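Local coordinates for putative type I restriction enzyme R protein (Bacteroides fragilis NCTC 9343, PDB 3EVY) that is a C-terminal piece of a putative HsdR subunit, which is probably required for the DNA cleavage and ATP hydrolysis of a type I restriction system, at residues Glu18-Asn21 with Glu22-Glu26; Leu57-Arg60 with Asn61-Lys64; Glu68-Ala71 with Glu72-Thr75. All coordinates share one frame; numbering follows the deposited sequence.

Contact 1 (Glu18-Asn21 with Glu22-Glu26)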
loop_
_atom_site.group_PDB
_atom_site.type_symbol
_atom_site.label_atom_id
_atom_site.label_comp_id
_atom_site.label_asym_id
_atom_site.label_seq_id
_atom_site.Cartn_x
_atom_site.Cartn_y
_atom_site.Cartn_z
ATOM N N GLU A 18 9.656 -8.493 -0.245
ATOM C CA GLU A 18 8.897 -9.573 0.384
ATOM C C GLU A 18 7.964 -9.061 1.485
ATOM O O GLU A 18 6.802 -9.417 1.516
ATOM C CB GLU A 18 9.872 -10.598 0.976
ATOM C CG GLU A 18 9.141 -11.747 1.632
ATOM C CD GLU A 18 10.105 -12.750 2.238
ATOM O OE1 GLU A 18 11.221 -12.925 1.671
ATOM O OE2 GLU A 18 9.732 -13.331 3.293
ATOM N N ARG A 19 8.477 -8.232 2.395
ATOM C CA ARG A 19 7.665 -7.512 3.351
ATOM C C ARG A 19 6.515 -6.689 2.677
ATOM O O ARG A 19 5.393 -6.656 3.187
ATOM C CB ARG A 19 8.493 -6.498 4.148
ATOM C CG ARG A 19 9.159 -7.051 5.389
ATOM C CD ARG A 19 10.269 -6.107 5.942
ATOM N NE ARG A 19 9.668 -4.881 6.469
ATOM C CZ ARG A 19 10.340 -3.764 6.728
ATOM N NH1 ARG A 19 11.655 -3.717 6.550
ATOM N NH2 ARG A 19 9.690 -2.702 7.194
ATOM N N PHE A 20 6.823 -5.957 1.612
ATOM C CA PHE A 20 5.764 -5.091 0.982
ATOM C C PHE A 20 4.632 -5.991 0.473
ATOM O O PHE A 20 3.443 -5.678 0.648
ATOM C CB PHE A 20 6.290 -4.283 -0.221
ATOM C CG PHE A 20 5.188 -3.451 -0.860
ATOM C CD1 PHE A 20 4.847 -2.229 -0.334
ATOM C CD2 PHE A 20 4.378 -3.994 -1.836
ATOM C CE1 PHE A 20 3.761 -1.528 -0.833
ATOM C CE2 PHE A 20 3.317 -3.270 -2.357
ATOM C CZ PHE A 20 3.019 -2.059 -1.866
ATOM N N ASN A 21 5.019 -7.115 -0.136
ATOM C CA ASN A 21 4.041 -7.974 -0.787
ATOM C C ASN A 21 3.130 -8.697 0.226
ATOM O O ASN A 21 1.923 -8.952 -0.037
ATOM C CB ASN A 21 4.702 -8.940 -1.771
ATOM C CG ASN A 21 5.156 -8.260 -3.045
ATOM O OD1 ASN A 21 4.739 -7.108 -3.355
ATOM N ND2 ASN A 21 5.961 -8.952 -3.815
ATOM N N GLU A 22 3.699 -9.043 1.373
ATOM C CA GLU A 22 2.877 -9.600 2.461
ATOM C C GLU A 22 1.936 -8.581 3.028
ATOM O O GLU A 22 0.756 -8.894 3.308
ATOM C CB GLU A 22 3.764 -10.208 3.567
ATOM C CG GLU A 22 4.499 -11.428 3.074
ATOM C CD GLU A 22 5.666 -11.869 4.012
ATOM O OE1 GLU A 22 5.887 -11.218 5.088
ATOM O OE2 GLU A 22 6.369 -12.861 3.641
ATOM N N MET A 23 2.453 -7.383 3.282
ATOM C CA MET A 23 1.642 -6.243 3.728
ATOM C C MET A 23 0.525 -5.967 2.720
ATOM O O MET A 23 -0.603 -5.735 3.114
ATOM C CB MET A 23 2.499 -5.013 3.788
ATOM C CG MET A 23 2.015 -3.860 4.629
ATOM S SD MET A 23 3.395 -2.649 4.918
ATOM C CE MET A 23 4.628 -3.993 5.395
ATOM N N ALA A 24 0.834 -6.003 1.425
ATOM C CA ALA A 24 -0.176 -5.669 0.412
ATOM C C ALA A 24 -1.333 -6.695 0.368
ATOM O O ALA A 24 -2.505 -6.340 0.262
ATOM C CB ALA A 24 0.482 -5.581 -0.998
ATOM N N ALA A 25 -0.994 -7.973 0.413
ATOM C CA ALA A 25 -2.016 -9.028 0.292
ATOM C C ALA A 25 -2.891 -8.972 1.509
ATOM O O ALA A 25 -4.085 -9.285 1.441
ATOM C CB ALA A 25 -1.362 -10.413 0.159
ATOM N N GLU A 26 -2.312 -8.590 2.645
ATOM C CA GLU A 26 -3.123 -8.343 3.811
ATOM C C GLU A 26 -3.980 -7.090 3.679
ATOM O O GLU A 26 -5.171 -7.140 3.936
ATOM C CB GLU A 26 -2.276 -8.271 5.073
ATOM C CG GLU A 26 -1.755 -9.696 5.476
ATOM C CD GLU A 26 -0.332 -9.700 6.034
ATOM O OE1 GLU A 26 0.054 -8.748 6.773
ATOM O OE2 GLU A 26 0.401 -10.667 5.720
#

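Contact 2 (Leu57-Arg60 with Asn61-Lys64)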
loop_
_atom_site.group_PDB
_atom_site.type_symbol
_atom_site.label_atom_id
_atom_site.label_comp_id
_atom_site.label_asym_id
_atom_site.label_seq_id
_atom_site.Cartn_x
_atom_site.Cartn_y
_atom_site.Cartn_z
ATOM N N LEU A 57 2.762 2.820 1.963
ATOM C CA LEU A 57 3.271 3.938 1.169
ATOM C C LEU A 57 4.825 4.166 1.499
ATOM O O LEU A 57 5.651 4.386 0.606
ATOM C CB LEU A 57 2.456 5.240 1.406
ATOM C CG LEU A 57 3.191 6.502 0.860
ATOM C CD1 LEU A 57 3.382 6.460 -0.745
ATOM C CD2 LEU A 57 2.455 7.817 1.252
ATOM N N ARG A 58 5.187 4.087 2.768
ATOM C CA ARG A 58 6.589 4.325 3.206
ATOM C C ARG A 58 7.500 3.226 2.709
ATOM O O ARG A 58 8.638 3.501 2.244
ATOM C CB ARG A 58 6.651 4.444 4.740
ATOM C CG ARG A 58 6.103 5.774 5.263
ATOM C CD ARG A 58 6.063 5.883 6.787
ATOM N NE ARG A 58 7.411 5.752 7.362
ATOM C CZ ARG A 58 8.270 6.765 7.531
ATOM N NH1 ARG A 58 7.944 8.021 7.198
ATOM N NH2 ARG A 58 9.478 6.505 8.046
ATOM N N LEU A 59 6.990 1.994 2.696
ATOM C CA LEU A 59 7.786 0.863 2.299
ATOM C C LEU A 59 7.927 0.878 0.758
ATOM O O LEU A 59 8.992 0.574 0.182
ATOM C CB LEU A 59 7.122 -0.433 2.791
ATOM C CG LEU A 59 7.716 -1.801 2.515
ATOM C CD1 LEU A 59 9.235 -1.807 2.766
ATOM C CD2 LEU A 59 7.022 -2.861 3.489
ATOM N N ARG A 60 6.859 1.233 0.083
ATOM C CA ARG A 60 6.931 1.393 -1.367
ATOM C C ARG A 60 7.989 2.458 -1.736
ATOM O O ARG A 60 8.765 2.271 -2.646
ATOM C CB ARG A 60 5.609 1.766 -1.948
ATOM C CG ARG A 60 5.524 1.628 -3.468
ATOM C CD ARG A 60 4.220 0.986 -3.817
ATOM N NE ARG A 60 4.040 0.889 -5.233
ATOM C CZ ARG A 60 3.357 -0.050 -5.859
ATOM N NH1 ARG A 60 3.329 -0.027 -7.161
ATOM N NH2 ARG A 60 2.797 -1.055 -5.205
ATOM N N ASN A 61 8.023 3.571 -1.035
ATOM C CA ASN A 61 8.990 4.641 -1.363
ATOM C C ASN A 61 10.412 4.188 -1.063
ATOM O O ASN A 61 11.377 4.525 -1.760
ATOM C CB ASN A 61 8.618 5.923 -0.590
ATOM C CG ASN A 61 7.578 6.724 -1.335
ATOM O OD1 ASN A 61 7.516 6.612 -2.562
ATOM N ND2 ASN A 61 6.707 7.458 -0.618
ATOM N N GLU A 62 10.530 3.344 -0.052
ATOM C CA GLU A 62 11.772 2.784 0.390
ATOM C C GLU A 62 12.357 1.830 -0.649
ATOM O O GLU A 62 13.518 1.961 -1.016
ATOM C CB GLU A 62 11.510 2.032 1.746
ATOM C CG GLU A 62 12.681 1.241 2.267
ATOM C CD GLU A 62 12.661 1.006 3.801
ATOM O OE1 GLU A 62 13.756 0.819 4.335
ATOM O OE2 GLU A 62 11.591 0.967 4.466
ATOM N N VAL A 63 11.561 0.901 -1.167
ATOM C CA VAL A 63 12.039 0.084 -2.324
ATOM C C VAL A 63 12.326 0.883 -3.576
ATOM O O VAL A 63 13.179 0.502 -4.330
ATOM C CB VAL A 63 11.138 -1.174 -2.640
ATOM C CG1 VAL A 63 10.998 -2.039 -1.366
ATOM C CG2 VAL A 63 9.797 -0.734 -3.150
ATOM N N LYS A 64 11.643 2.009 -3.809
ATOM C CA LYS A 64 12.007 2.825 -4.976
ATOM C C LYS A 64 13.354 3.496 -4.762
ATOM O O LYS A 64 13.932 4.071 -5.702
ATOM C CB LYS A 64 10.921 3.880 -5.294
ATOM C CG LYS A 64 9.569 3.274 -5.664
ATOM C CD LYS A 64 8.545 4.304 -5.962
ATOM C CE LYS A 64 7.321 3.632 -6.508
ATOM N NZ LYS A 64 6.298 4.642 -6.806
#

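Contact 3 (Glu68-Ala71 with Glu72-Thr75)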
loop_
_atom_site.group_PDB
_atom_site.type_symbol
_atom_site.label_atom_id
_atom_site.label_comp_id
_atom_site.label_asym_id
_atom_site.label_seq_id
_atom_site.Cartn_x
_atom_site.Cartn_y
_atom_site.Cartn_z
ATOM N N GLU A 68 17.885 -1.271 -8.199
ATOM C CA GLU A 68 17.279 -2.418 -8.848
ATOM C C GLU A 68 15.758 -2.384 -8.832
ATOM O O GLU A 68 15.137 -3.375 -9.204
ATOM C CB GLU A 68 17.812 -3.740 -8.298
ATOM C CG GLU A 68 17.604 -4.013 -6.803
ATOM C CD GLU A 68 18.809 -3.586 -5.929
ATOM O OE1 GLU A 68 19.231 -2.377 -5.982
ATOM O OE2 GLU A 68 19.307 -4.453 -5.139
ATOM N N PHE A 69 15.163 -1.250 -8.424
ATOM C CA PHE A 69 13.680 -1.144 -8.319
ATOM C C PHE A 69 12.939 -1.513 -9.614
ATOM O O PHE A 69 13.232 -1.012 -10.704
ATOM C CB PHE A 69 13.182 0.227 -7.770
ATOM C CG PHE A 69 11.664 0.417 -7.880
ATOM C CD1 PHE A 69 10.793 -0.233 -7.039
ATOM C CD2 PHE A 69 11.117 1.182 -8.951
ATOM C CE1 PHE A 69 9.355 -0.092 -7.178
ATOM C CE2 PHE A 69 9.727 1.332 -9.113
ATOM C CZ PHE A 69 8.826 0.725 -8.196
ATOM N N ASP A 70 11.946 -2.376 -9.487
ATOM C CA ASP A 70 11.112 -2.715 -10.632
ATOM C C ASP A 70 9.680 -2.829 -10.098
ATOM O O ASP A 70 9.390 -3.681 -9.243
ATOM C CB ASP A 70 11.598 -4.044 -11.212
ATOM C CG ASP A 70 10.810 -4.494 -12.409
ATOM O OD1 ASP A 70 9.903 -3.765 -12.854
ATOM O OD2 ASP A 70 11.136 -5.594 -12.929
ATOM N N ALA A 71 8.800 -1.959 -10.593
ATOM C CA ALA A 71 7.431 -1.958 -10.175
ATOM C C ALA A 71 6.808 -3.320 -10.270
ATOM O O ALA A 71 5.920 -3.649 -9.476
ATOM C CB ALA A 71 6.601 -0.883 -10.934
ATOM N N GLU A 72 7.214 -4.090 -11.267
ATOM C CA GLU A 72 6.638 -5.440 -11.467
ATOM C C GLU A 72 6.902 -6.389 -10.289
ATOM O O GLU A 72 6.260 -7.457 -10.150
ATOM C CB GLU A 72 7.143 -6.049 -12.776
ATOM C CG GLU A 72 6.488 -5.454 -13.983
ATOM C CD GLU A 72 4.949 -5.649 -13.968
ATOM O OE1 GLU A 72 4.305 -4.558 -13.901
ATOM O OE2 GLU A 72 4.403 -6.861 -14.000
ATOM N N ASP A 73 7.809 -5.978 -9.415
ATOM C CA ASP A 73 8.238 -6.819 -8.324
ATOM C C ASP A 73 7.196 -6.690 -7.228
ATOM O O ASP A 73 7.227 -7.445 -6.284
ATOM C CB ASP A 73 9.571 -6.306 -7.735
ATOM C CG ASP A 73 10.768 -6.670 -8.575
ATOM O OD1 ASP A 73 10.622 -7.568 -9.453
ATOM O OD2 ASP A 73 11.863 -6.052 -8.333
ATOM N N LEU A 74 6.295 -5.712 -7.341
ATOM C CA LEU A 74 5.337 -5.393 -6.295
ATOM C C LEU A 74 3.874 -5.734 -6.659
ATOM O O LEU A 74 3.439 -5.471 -7.786
ATOM C CB LEU A 74 5.358 -3.881 -6.017
ATOM C CG LEU A 74 6.720 -3.267 -5.582
ATOM C CD1 LEU A 74 6.412 -1.886 -5.071
ATOM C CD2 LEU A 74 7.306 -4.136 -4.428
ATOM N N THR A 75 3.134 -6.254 -5.671
ATOM C CA THR A 75 1.679 -6.419 -5.740
ATOM C C THR A 75 1.078 -4.991 -5.839
ATOM O O THR A 75 1.634 -4.050 -5.254
ATOM C CB THR A 75 1.162 -7.094 -4.452
ATOM O OG1 THR A 75 1.790 -8.369 -4.322
ATOM C CG2 THR A 75 -0.305 -7.274 -4.470
#

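Contact 1 (Glu18-Asn21 with Glu22-Glu26)
The Phe-20 ring meets Ala-24 one helical turn further on, its CE2 lying 3.9 Å from Ala-24 CB, an oblique approach to the ring. At the ring's edge and in its plane lies Asn-21 OD1. With CG anti to the backbone N (chi1 178°), Phe-20 swings to the side of helix 12-30 that faces Leu-74 and Arg-60. A second pair of flat groups sits on another side of the helix, where the side chains of Glu-18 and Glu-22 lie side by side, pointing the same way, their carboxylate planes 65° apart. OE2 of Glu-18 is 3.4 Å from OE2 of Glu-22, and the latter oxygen also rests 3.6 Å from Glu-18 CG. Met-23 bends at chi3 (-47°), which brings CE back to within 3.5 Å of the Arg-19 carbonyl oxygen, and its chain packs on Met-56 and Leu-59 of helix 43-63. The backbone makes i to i+4 bonds, the shortest being Ala-24 N to Phe-20 O at 2.7 Å. The side-chain OD1 of Asn-21 accepts from Thr-75 N and its ND2 donates to Asp-73 O. The helix is thus amphipathic here: apolar Phe-20, Met-23 and Ala-24 face the fold, whereas the two acidic ends, both exposed, probably repel each other mildly, and a raised pKa for one of them would be consistent with such proximity.

Contact 2 (Leu57-Arg60 with Asn61-Lys64)
The last turns of helix 43-63 bring Leu-57 against Asn-61 and Arg-60 against Lys-64, i to i+4 pairs of an alpha helix within the C-terminal family region of the R subunit. Four successive backbone bonds hold the turns together, the straightest being Val-63 N to Leu-59 O at 2.9 Å with an N-H...O angle of 172°. Lys-64 N bonds to Arg-60 O at 3.1 Å. On one side the methyl CD1 of Leu-57 touches ND2 of Asn-61 (3.5 Å), the two side chains crossing at a slant; Leu-57 also packs on Phe-81, Gln-85 and Tyr-88 of helix 78-91. On the side facing helix 12-30, the CD1 methyl of Leu-59 comes within 4.0 Å of Glu-62 OE2. Arg-60 NH1 and Lys-64 NZ each form a salt bridge to Glu-78, one to OE2 and the other to OE1, so one carboxylate holds both cations together. The guanidinium of the buried Arg-60 also meets Phe-81 in a cation-pi contact, and its NH2 donates to Ile-76 O. Lys-64, extended beyond CG, brings its CE to the edge of the guanidinium, near its plane; the same CE is 4.1 Å from Arg-60 CG on the aliphatic part. Val-63 presses CG2 to 3.2 Å from the carbonyl oxygen of Arg-60.

Contact 3 (Glu68-Ala71 with Glu72-Thr75)
Phe-69 and Leu-74 cross at about a right angle, the CD1 methyl of Leu-74 reaching the edge of the ring near its plane, 4.0 Å from CE1. One face of the same ring takes the backbone N of Ala-71, which stands 3.6 Å above the ring plane toward the rim. The side chains of Asp-70 and Asp-73 also cross at about a right angle, their carboxylate planes 56° apart; CB of Asp-70 approaches Asp-73 OD2 to 3.5 Å, while their like-charged ends, OD2 of Asp-70 and OD1 of Asp-73, stay 4.0 Å apart. Asp-70 slants across Glu-72. Its CG is anti to the backbone N (chi1 -180°), a torsion that carries OD1 forward to accept the bond from Glu-72 N at 3.1 Å. The donor N sits above the carboxylate plane, 66° out of it, closing an Asx turn at the start of the short 3-10 segment. Two i to i+3 bonds follow: Asp-73 N to Asp-70 O at 2.8 Å and Leu-74 N to Ala-71 O at 3.0 Å. The hydroxyl of Tyr-13 is hydrogen-bonded to both Asp-73 OD2 and Asp-70 N, fixing the turn to helix 12-30. The whole segment belongs to the loop between helices 43-63 and 78-91, where Leu-74 fits between Phe-20 of helix 12-30 and both Arg-60 and Val-63 of helix 43-63, and Phe-69 also rests on Val-63.

The three contacts follow one another along the chain and meet at a common junction, with centres 11 to 13 Å apart. Contacts 1 and 2 join their helices through Leu-59, whose CD2 lies 3.3 Å from Met-23 CE, and through Phe-20 CZ, 3.5 Å from Arg-60 NH2. Contact 3 reaches both: the Asn-21 side chain holds loop 68-75, and Arg-60 NH2 makes a weak hydrogen bond to Thr-75 O. Arg-60 CZ also lies 3.6 Å from Leu-74 CD1, and Val-63 O packs 3.5 Å from Phe-69 CB. The loop 68-75 thus bridges the two helices. With no ligand or catalytic residue identified here, the three contacts are packing between helix 12-30, helix 43-63 and the loop that follows it.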